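Long-range contact in inactivation-no-after-potential D protein (PDB 2QKV), which probably serves as a scaffold in fly vision, gathering signalling proteins of a G protein-coupled cascade at the membrane through peptide-binding PDZ domains: residues A[25-33]-A[64-72]. The protein carries 1 engineered substitution. Residues are numbered along the deposited sequence; the frame is centred on the assembly and turned at random.
Sequences SLSPNEIGC and LEGLPFQVS. Engineered in segment 64-72: Ser72 (natural residue Cys).
The carbonyl oxygen of Glu30 takes a hydrogen bond from Gly66 N, at 2.8 Å, and a CA-H contact from Glu65 on the same turn. The N-H to acceptor angle is 150°, and the donor lies tilted from the carbonyl plane. The contact belongs to a PDZ domain. It joins strand 24-28, the loop after it and the start of strand 33-38 to the type II turn Leu64-Leu67 and the start of helix 69-77. In PDZ domains the groove between strand 24-28 and helix 69-77 typically receives the peptide.

Two waters tie the loop to the turn through Asn29 O. Water 1 lies between it and Leu64 O; water 2 lies 2.9 Å from Asn29 O and also reaches Leu67 O. Water 4 donates to Ile31 O at 2.6 Å and weakly to Glu65 OE1. Glu65 N is buried here and has no partner in the model.

The apolar half centres on Phe69. Its CG is anti to the backbone N (chi1 -171°), which carries the ring toward the strand. The Pro28 and Phe69 side chains cross at about a right angle. Pro28 CD sits over one face, toward the rim, in a CH-pi contact 4.1 Å from the centroid of the Phe69 ring, and Pro28 CB reaches Phe69 CD1 at 3.5 Å. Pro90 of a neighbouring subunit also packs on Phe69. Leu26 CB touches the ring edge at Phe69 CE1. Cys33 SG meets the same edge in the ring plane, 3.8 Å from Phe69 CE1. Ser72, an engineered residue that is naturally cysteine, puts its CB 4.0 Å from Cys33 SG.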
loop_
_atom_site.group_PDB
_atom_site.type_symbol
_atom_site.label_atom_id
_atom_site.label_comp_id
_atom_site.label_asym_id
_atom_site.label_seq_id
_atom_site.Cartn_x
_atom_site.Cartn_y
_atom_site.Cartn_z
ATOM N N SER A 25 -9.822 9.279 -17.738
ATOM C CA SER A 25 -8.946 9.825 -16.699
ATOM C C SER A 25 -8.855 8.687 -15.680
ATOM O O SER A 25 -9.883 8.219 -15.186
ATOM C CB SER A 25 -9.573 11.059 -16.050
ATOM O OG SER A 25 -9.780 12.081 -17.014
ATOM N N LEU A 26 -7.643 8.243 -15.369
ATOM C CA LEU A 26 -7.461 7.109 -14.461
ATOM C C LEU A 26 -6.962 7.492 -13.080
ATOM O O LEU A 26 -6.190 8.430 -12.925
ATOM C CB LEU A 26 -6.473 6.112 -15.071
ATOM C CG LEU A 26 -6.740 5.654 -16.501
ATOM C CD1 LEU A 26 -5.592 4.766 -16.951
ATOM C CD2 LEU A 26 -8.072 4.894 -16.565
ATOM N N SER A 27 -7.398 6.726 -12.084
ATOM C CA SER A 27 -7.028 6.929 -10.684
ATOM C C SER A 27 -6.516 5.568 -10.211
ATOM O O SER A 27 -7.281 4.597 -10.199
ATOM C CB SER A 27 -8.273 7.334 -9.890
ATOM O OG SER A 27 -8.001 7.459 -8.502
ATOM N N PRO A 28 -5.238 5.466 -9.808
ATOM C CA PRO A 28 -4.746 4.156 -9.369
ATOM C C PRO A 28 -5.219 3.689 -8.002
ATOM O O PRO A 28 -5.456 4.491 -7.104
ATOM C CB PRO A 28 -3.232 4.331 -9.398
ATOM C CG PRO A 28 -3.081 5.766 -8.927
ATOM C CD PRO A 28 -4.172 6.491 -9.689
ATOM N N ASN A 29 -5.371 2.379 -7.871
ATOM C CA ASN A 29 -5.728 1.774 -6.602
ATOM C C ASN A 29 -5.162 0.362 -6.568
ATOM O O ASN A 29 -4.586 -0.110 -7.561
ATOM C CB ASN A 29 -7.249 1.835 -6.331
ATOM C CG ASN A 29 -8.077 1.076 -7.336
ATOM O OD1 ASN A 29 -8.936 1.653 -8.016
ATOM N ND2 ASN A 29 -7.857 -0.215 -7.422
ATOM N N GLU A 30 -5.289 -0.320 -5.433
ATOM C CA GLU A 30 -4.711 -1.643 -5.310
ATOM C C GLU A 30 -5.160 -2.696 -6.310
ATOM O O GLU A 30 -4.365 -3.568 -6.666
ATOM C CB GLU A 30 -4.898 -2.172 -3.887
ATOM C CG GLU A 30 -3.883 -1.621 -2.879
ATOM C CD GLU A 30 -2.433 -1.880 -3.289
ATOM O OE1 GLU A 30 -2.122 -2.991 -3.773
ATOM O OE2 GLU A 30 -1.597 -0.968 -3.110
ATOM N N ILE A 31 -6.404 -2.637 -6.769
ATOM C CA ILE A 31 -6.830 -3.659 -7.722
ATOM C C ILE A 31 -6.769 -3.258 -9.195
ATOM O O ILE A 31 -6.874 -4.109 -10.064
ATOM C CB ILE A 31 -8.257 -4.220 -7.425
ATOM C CG1 ILE A 31 -9.338 -3.230 -7.821
ATOM C CG2 ILE A 31 -8.374 -4.592 -5.953
ATOM C CD1 ILE A 31 -10.720 -3.897 -7.939
ATOM N N GLY A 32 -6.578 -1.978 -9.482
ATOM C CA GLY A 32 -6.518 -1.569 -10.873
ATOM C C GLY A 32 -6.627 -0.071 -10.985
ATOM O O GLY A 32 -6.277 0.664 -10.062
ATOM N N CYS A 33 -7.134 0.381 -12.119
ATOM C CA CYS A 33 -7.291 1.808 -12.349
ATOM C C CYS A 33 -8.742 2.218 -12.487
ATOM O O CYS A 33 -9.446 1.758 -13.388
ATOM C CB CYS A 33 -6.534 2.233 -13.603
ATOM S SG CYS A 33 -4.743 2.220 -13.423
ATOM N N LEU A 64 -3.326 -5.584 -13.515
ATOM C CA LEU A 64 -2.958 -4.299 -12.932
ATOM C C LEU A 64 -2.914 -4.270 -11.410
ATOM O O LEU A 64 -2.432 -3.300 -10.829
ATOM C CB LEU A 64 -3.904 -3.197 -13.435
ATOM C CG LEU A 64 -4.017 -2.999 -14.954
ATOM C CD1 LEU A 64 -4.928 -1.810 -15.239
ATOM C CD2 LEU A 64 -2.645 -2.763 -15.562
ATOM N N GLU A 65 -3.407 -5.317 -10.756
ATOM C CA GLU A 65 -3.378 -5.319 -9.295
ATOM C C GLU A 65 -1.963 -5.122 -8.754
ATOM O O GLU A 65 -1.013 -5.763 -9.211
ATOM C CB GLU A 65 -3.972 -6.621 -8.732
ATOM C CG GLU A 65 -3.380 -7.870 -9.306
ATOM C CD GLU A 65 -4.264 -8.489 -10.376
ATOM O OE1 GLU A 65 -4.825 -7.738 -11.215
ATOM O OE2 GLU A 65 -4.390 -9.730 -10.374
ATOM N N GLY A 66 -1.835 -4.195 -7.809
ATOM C CA GLY A 66 -0.556 -3.932 -7.180
ATOM C C GLY A 66 0.498 -3.188 -7.971
ATOM O O GLY A 66 1.563 -2.905 -7.443
ATOM N N LEU A 67 0.236 -2.878 -9.230
ATOM C CA LEU A 67 1.245 -2.188 -10.013
ATOM C C LEU A 67 1.326 -0.706 -9.699
ATOM O O LEU A 67 0.315 -0.064 -9.397
ATOM C CB LEU A 67 0.956 -2.322 -11.518
ATOM C CG LEU A 67 0.995 -3.696 -12.189
ATOM C CD1 LEU A 67 0.748 -3.520 -13.698
ATOM C CD2 LEU A 67 2.358 -4.350 -11.965
ATOM N N PRO A 68 2.541 -0.139 -9.737
ATOM C CA PRO A 68 2.697 1.297 -9.481
ATOM C C PRO A 68 1.992 1.980 -10.641
ATOM O O PRO A 68 1.996 1.447 -11.759
ATOM C CB PRO A 68 4.210 1.519 -9.583
ATOM C CG PRO A 68 4.784 0.195 -9.187
ATOM C CD PRO A 68 3.848 -0.813 -9.811
ATOM N N PHE A 69 1.401 3.142 -10.404
ATOM C CA PHE A 69 0.706 3.818 -11.489
ATOM C C PHE A 69 1.660 4.174 -12.628
ATOM O O PHE A 69 1.260 4.203 -13.793
ATOM C CB PHE A 69 -0.014 5.071 -10.976
ATOM C CG PHE A 69 -0.920 5.699 -11.993
ATOM C CD1 PHE A 69 -1.946 4.957 -12.579
ATOM C CD2 PHE A 69 -0.742 7.017 -12.382
ATOM C CE1 PHE A 69 -2.781 5.521 -13.544
ATOM C CE2 PHE A 69 -1.568 7.590 -13.341
ATOM C CZ PHE A 69 -2.593 6.841 -13.927
ATOM N N GLN A 70 2.923 4.420 -12.304
ATOM C CA GLN A 70 3.881 4.734 -13.362
ATOM C C GLN A 70 4.016 3.567 -14.363
ATOM O O GLN A 70 4.347 3.781 -15.527
ATOM C CB GLN A 70 5.239 5.096 -12.753
ATOM C CG GLN A 70 5.218 6.398 -11.925
ATOM C CD GLN A 70 4.926 6.216 -10.424
ATOM O OE1 GLN A 70 4.218 5.294 -9.994
ATOM N NE2 GLN A 70 5.471 7.133 -9.616
ATOM N N VAL A 71 3.757 2.340 -13.906
ATOM C CA VAL A 71 3.811 1.164 -14.779
ATOM C C VAL A 71 2.455 1.027 -15.495
ATOM O O VAL A 71 2.395 0.920 -16.722
ATOM C CB VAL A 71 4.097 -0.142 -13.961
ATOM C CG1 VAL A 71 3.961 -1.366 -14.860
ATOM C CG2 VAL A 71 5.496 -0.087 -13.354
ATOM N N SER A 72 1.357 1.022 -14.739
ATOM C CA SER A 72 0.050 0.896 -15.386
ATOM C C SER A 72 -0.168 1.968 -16.443
ATOM O O SER A 72 -0.599 1.671 -17.562
ATOM C CB SER A 72 -1.075 0.977 -14.367
ATOM O OG SER A 72 -1.002 -0.133 -13.513
HETATM O O HOH W 1 -3.533 -0.663 -10.213
HETATM O O HOH W 2 -1.690 -0.547 -7.512
HETATM O O HOH W 3 0.001 -1.146 -5.226
HETATM O O HOH W 4 -7.142 -6.717 -9.800
#